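Local coordinates for putative chemotaxis protein (Desulfovibrio vulgaris str. Hildenborough, PDB 3H4Y) that is a putative CheX-type chemotaxis protein that probably dephosphorylates the phosphorylated response regulator CheY, at residues V62-S67 against G147-E152. Residues are numbered along the deposited sequence; the frame is centred on the assembly and turned at random.
Sequences VTFTKS and GEFTVE
Phe64 and Phe149 pair across two antiparallel strands at a non-hydrogen-bonded position, their side chains rising side by side from the same face of the sheet. The rings are offset, with centroids 4.9 Å apart and planes inclined by 30°, and overlap little: Phe64 CE2 lies over one face of the Phe149 ring, 3.7 Å above its plane and toward the rim, while Phe64 CD2 packs on Phe149 CB at 3.4 Å. Phe149 reaches this place with CG between its backbone N and carbonyl carbon (chi1 67°); on the same side of the ring, Val62 CG1 comes obliquely to CD2 at 3.7 Å. Val62 CG1 also approaches Val151 CG2, so flat rings and branched aliphatic groups, both suited to strands and burial, form one apolar surface.

Thr63 and Thr150 occupy the reverse face, where threonine's branched CB suits a strand and its hydroxyl can bond. Their backbones exchange two hydrogen bonds; a water bonded to Thr63 OG1 donates to Thr150 O, and Thr63 OG1 also bonds Ser47 OG.

Just past the end of strand 58-64, Thr65 N gives Glu148 O a nearly straight bond of 3.1 Å. As N-cap of helix 66-77, Thr65 also turns OG1 weakly toward Cys68 N. Gly147 has backbone angles that would jam a CB against the carbonyl O of His146; a CB would also clash with Thr65 OG1 and Ser67 OG.

These are the two middle strands of the six-stranded antiparallel sheet of a CheX (CheC-like) domain, with helices 10-25 and 66-77 packed on the Phe/Val face and Ile129 of strand 127-131 touching Thr63 on the other.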
ATOM      1  N   VAL A  62      -1.084   0.581   8.821  1.00  9.49           N
ATOM      2  CA  VAL A  62      -0.839   0.011  10.148  1.00  8.81           C
ATOM      3  C   VAL A  62       0.325  -0.970   9.985  1.00  7.69           C
ATOM      4  O   VAL A  62       0.279  -1.833   9.098  1.00  8.99           O
ATOM      5  CB  VAL A  62      -2.074  -0.721  10.703  1.00  9.60           C
ATOM      6  CG1 VAL A  62      -1.863  -1.064  12.209  1.00 11.52           C
ATOM      7  CG2 VAL A  62      -3.307   0.160  10.572  1.00 11.11           C
ATOM      8  N   THR A  63       1.351  -0.832  10.819  1.00  8.44           N
ATOM      9  CA  THR A  63       2.572  -1.631  10.762  1.00  6.44           C
ATOM     10  C   THR A  63       2.804  -2.259  12.130  1.00  7.77           C
ATOM     11  O   THR A  63       2.941  -1.564  13.136  1.00  9.05           O
ATOM     12  CB  THR A  63       3.768  -0.749  10.375  1.00  7.56           C
ATOM     13  OG1 THR A  63       3.533  -0.218   9.054  1.00  8.62           O
ATOM     14  CG2 THR A  63       5.088  -1.508  10.461  1.00  9.17           C
ATOM     15  N   PHE A  64       2.870  -3.575  12.137  1.00  8.21           N
ATOM     16  CA  PHE A  64       2.971  -4.355  13.347  1.00  8.88           C
ATOM     17  C   PHE A  64       4.322  -5.042  13.479  1.00  9.38           C
ATOM     18  O   PHE A  64       4.877  -5.533  12.488  1.00 10.02           O
ATOM     19  CB  PHE A  64       1.940  -5.509  13.306  1.00  9.32           C
ATOM     20  CG  PHE A  64       0.488  -5.107  13.363  1.00  9.19           C
ATOM     21  CD1 PHE A  64      -0.225  -4.809  12.203  1.00 12.44           C
ATOM     22  CD2 PHE A  64      -0.174  -5.065  14.575  1.00  9.88           C
ATOM     23  CE1 PHE A  64      -1.602  -4.454  12.301  1.00 14.13           C
ATOM     24  CE2 PHE A  64      -1.546  -4.717  14.666  1.00 14.63           C
ATOM     25  CZ  PHE A  64      -2.219  -4.379  13.538  1.00 13.92           C
ATOM     26  N   THR A  65       4.805  -5.175  14.718  1.00 10.12           N
ATOM     27  CA  THR A  65       5.874  -6.116  15.012  1.00  9.26           C
ATOM     28  C   THR A  65       5.278  -7.525  14.897  1.00 10.53           C
ATOM     29  O   THR A  65       4.071  -7.759  15.064  1.00  8.48           O
ATOM     30  CB  THR A  65       6.521  -5.950  16.402  1.00 10.62           C
ATOM     31  OG1 THR A  65       5.587  -6.288  17.421  1.00 12.46           O
ATOM     32  CG2 THR A  65       7.043  -4.518  16.593  1.00 11.72           C
ATOM     33  N   LYS A  66       6.139  -8.475  14.593  1.00  9.50           N
ATOM     34  CA  LYS A  66       5.704  -9.845  14.422  1.00 11.05           C
ATOM     35  C   LYS A  66       4.951 -10.393  15.663  1.00  9.96           C
ATOM     36  O   LYS A  66       3.866 -11.018  15.551  1.00 10.28           O
ATOM     37  CB  LYS A  66       6.927 -10.713  14.070  1.00 12.16           C
ATOM     38  CG  LYS A  66       6.575 -12.143  13.818  1.00 20.22           C
ATOM     39  CD  LYS A  66       7.843 -12.986  13.588  1.00 26.60           C
ATOM     40  CE  LYS A  66       8.684 -12.461  12.428  1.00 30.16           C
ATOM     41  NZ  LYS A  66       9.833 -13.380  12.125  1.00 33.64           N
ATOM     42  N   SER A  67       5.490 -10.165  16.857  1.00  8.94           N
ATOM     43  CA  SER A  67       4.861 -10.697  18.049  1.00  9.91           C
ATOM     44  C   SER A  67       3.495 -10.060  18.257  1.00  9.47           C
ATOM     45  O   SER A  67       2.557 -10.717  18.684  1.00  9.82           O
ATOM     46  CB  SER A  67       5.728 -10.503  19.293  1.00 13.67           C
ATOM     47  OG  SER A  67       5.999  -9.147  19.529  1.00 16.75           O
ATOM     48  N   GLY A 147       3.520  -6.461  22.056  1.00 11.02           N
ATOM     49  CA  GLY A 147       4.399  -5.709  21.200  1.00 12.05           C
ATOM     50  C   GLY A 147       3.819  -4.385  20.802  1.00 14.59           C
ATOM     51  O   GLY A 147       2.947  -3.869  21.490  1.00 17.02           O
ATOM     52  N   GLU A 148       4.326  -3.841  19.700  1.00 11.53           N
ATOM     53  CA  GLU A 148       3.993  -2.508  19.227  0.67 11.21           C
ATOM     54  C   GLU A 148       3.438  -2.536  17.801  1.00  9.87           C
ATOM     55  O   GLU A 148       3.749  -3.449  17.001  1.00  8.91           O
ATOM     56  CB  GLU A 148       5.292  -1.679  19.220  0.67 11.71           C
ATOM     57  CG  GLU A 148       5.168  -0.174  18.921  0.67 16.50           C
ATOM     58  CD  GLU A 148       5.146   0.240  17.441  0.67 29.87           C
ATOM     59  OE1 GLU A 148       5.572  -0.497  16.528  0.67 22.57           O
ATOM     60  OE2 GLU A 148       4.712   1.373  17.194  0.67 25.23           O
ATOM     61  N   PHE A 149       2.665  -1.519  17.473  1.00  9.48           N
ATOM     62  CA  PHE A 149       2.276  -1.263  16.091  1.00  8.11           C
ATOM     63  C   PHE A 149       2.131   0.238  15.900  1.00 12.00           C
ATOM     64  O   PHE A 149       1.926   0.962  16.877  1.00 11.16           O
ATOM     65  CB  PHE A 149       1.045  -2.034  15.649  1.00  9.31           C
ATOM     66  CG  PHE A 149      -0.252  -1.632  16.337  1.00 10.84           C
ATOM     67  CD1 PHE A 149      -0.661  -2.246  17.505  1.00 10.46           C
ATOM     68  CD2 PHE A 149      -1.100  -0.691  15.766  1.00  8.78           C
ATOM     69  CE1 PHE A 149      -1.847  -1.918  18.108  1.00  9.39           C
ATOM     70  CE2 PHE A 149      -2.292  -0.369  16.350  1.00 10.17           C
ATOM     71  CZ  PHE A 149      -2.680  -0.998  17.532  1.00  9.57           C
ATOM     72  N   THR A 150       2.253   0.696  14.654  1.00  9.39           N
ATOM     73  CA  THR A 150       2.167   2.114  14.335  1.00  7.57           C
ATOM     74  C   THR A 150       1.111   2.368  13.281  1.00  9.19           C
ATOM     75  O   THR A 150       1.112   1.710  12.234  1.00 10.05           O
ATOM     76  CB  THR A 150       3.519   2.670  13.852  1.00 12.05           C
ATOM     77  OG1 THR A 150       4.478   2.526  14.901  1.00 15.98           O
ATOM     78  CG2 THR A 150       3.416   4.114  13.445  1.00 11.95           C
ATOM     79  N   VAL A 151       0.217   3.296  13.580  1.00  7.89           N
ATOM     80  CA  VAL A 151      -0.800   3.755  12.641  1.00  7.70           C
ATOM     81  C   VAL A 151      -0.335   5.076  11.990  1.00 10.07           C
ATOM     82  O   VAL A 151       0.131   5.990  12.684  1.00  9.37           O
ATOM     83  CB  VAL A 151      -2.180   3.969  13.325  1.00  7.71           C
ATOM     84  CG1 VAL A 151      -3.221   4.595  12.323  1.00  8.42           C
ATOM     85  CG2 VAL A 151      -2.692   2.655  13.931  1.00  8.55           C
ATOM     86  N   GLU A 152      -0.401   5.142  10.651  1.00  8.46           N
ATOM     87  CA  GLU A 152      -0.041   6.365   9.928  1.00  8.44           C
ATOM     88  C   GLU A 152      -1.199   6.843   9.058  1.00  9.14           C
ATOM     89  O   GLU A 152      -2.034   6.063   8.643  1.00  9.02           O
ATOM     90  CB  GLU A 152       1.207   6.169   9.051  1.00  8.79           C
ATOM     91  CG  GLU A 152       2.460   5.874   9.776  1.00  9.93           C
ATOM     92  CD  GLU A 152       3.648   6.054   8.849  1.00 11.82           C
ATOM     93  OE1 GLU A 152       3.567   5.612   7.673  1.00 12.15           O
ATOM     94  OE2 GLU A 152       4.673   6.637   9.274  1.00 14.51           O
TER
HETATM   95  O   HOH W   1       2.065   2.209   9.335  1.00 10.45           O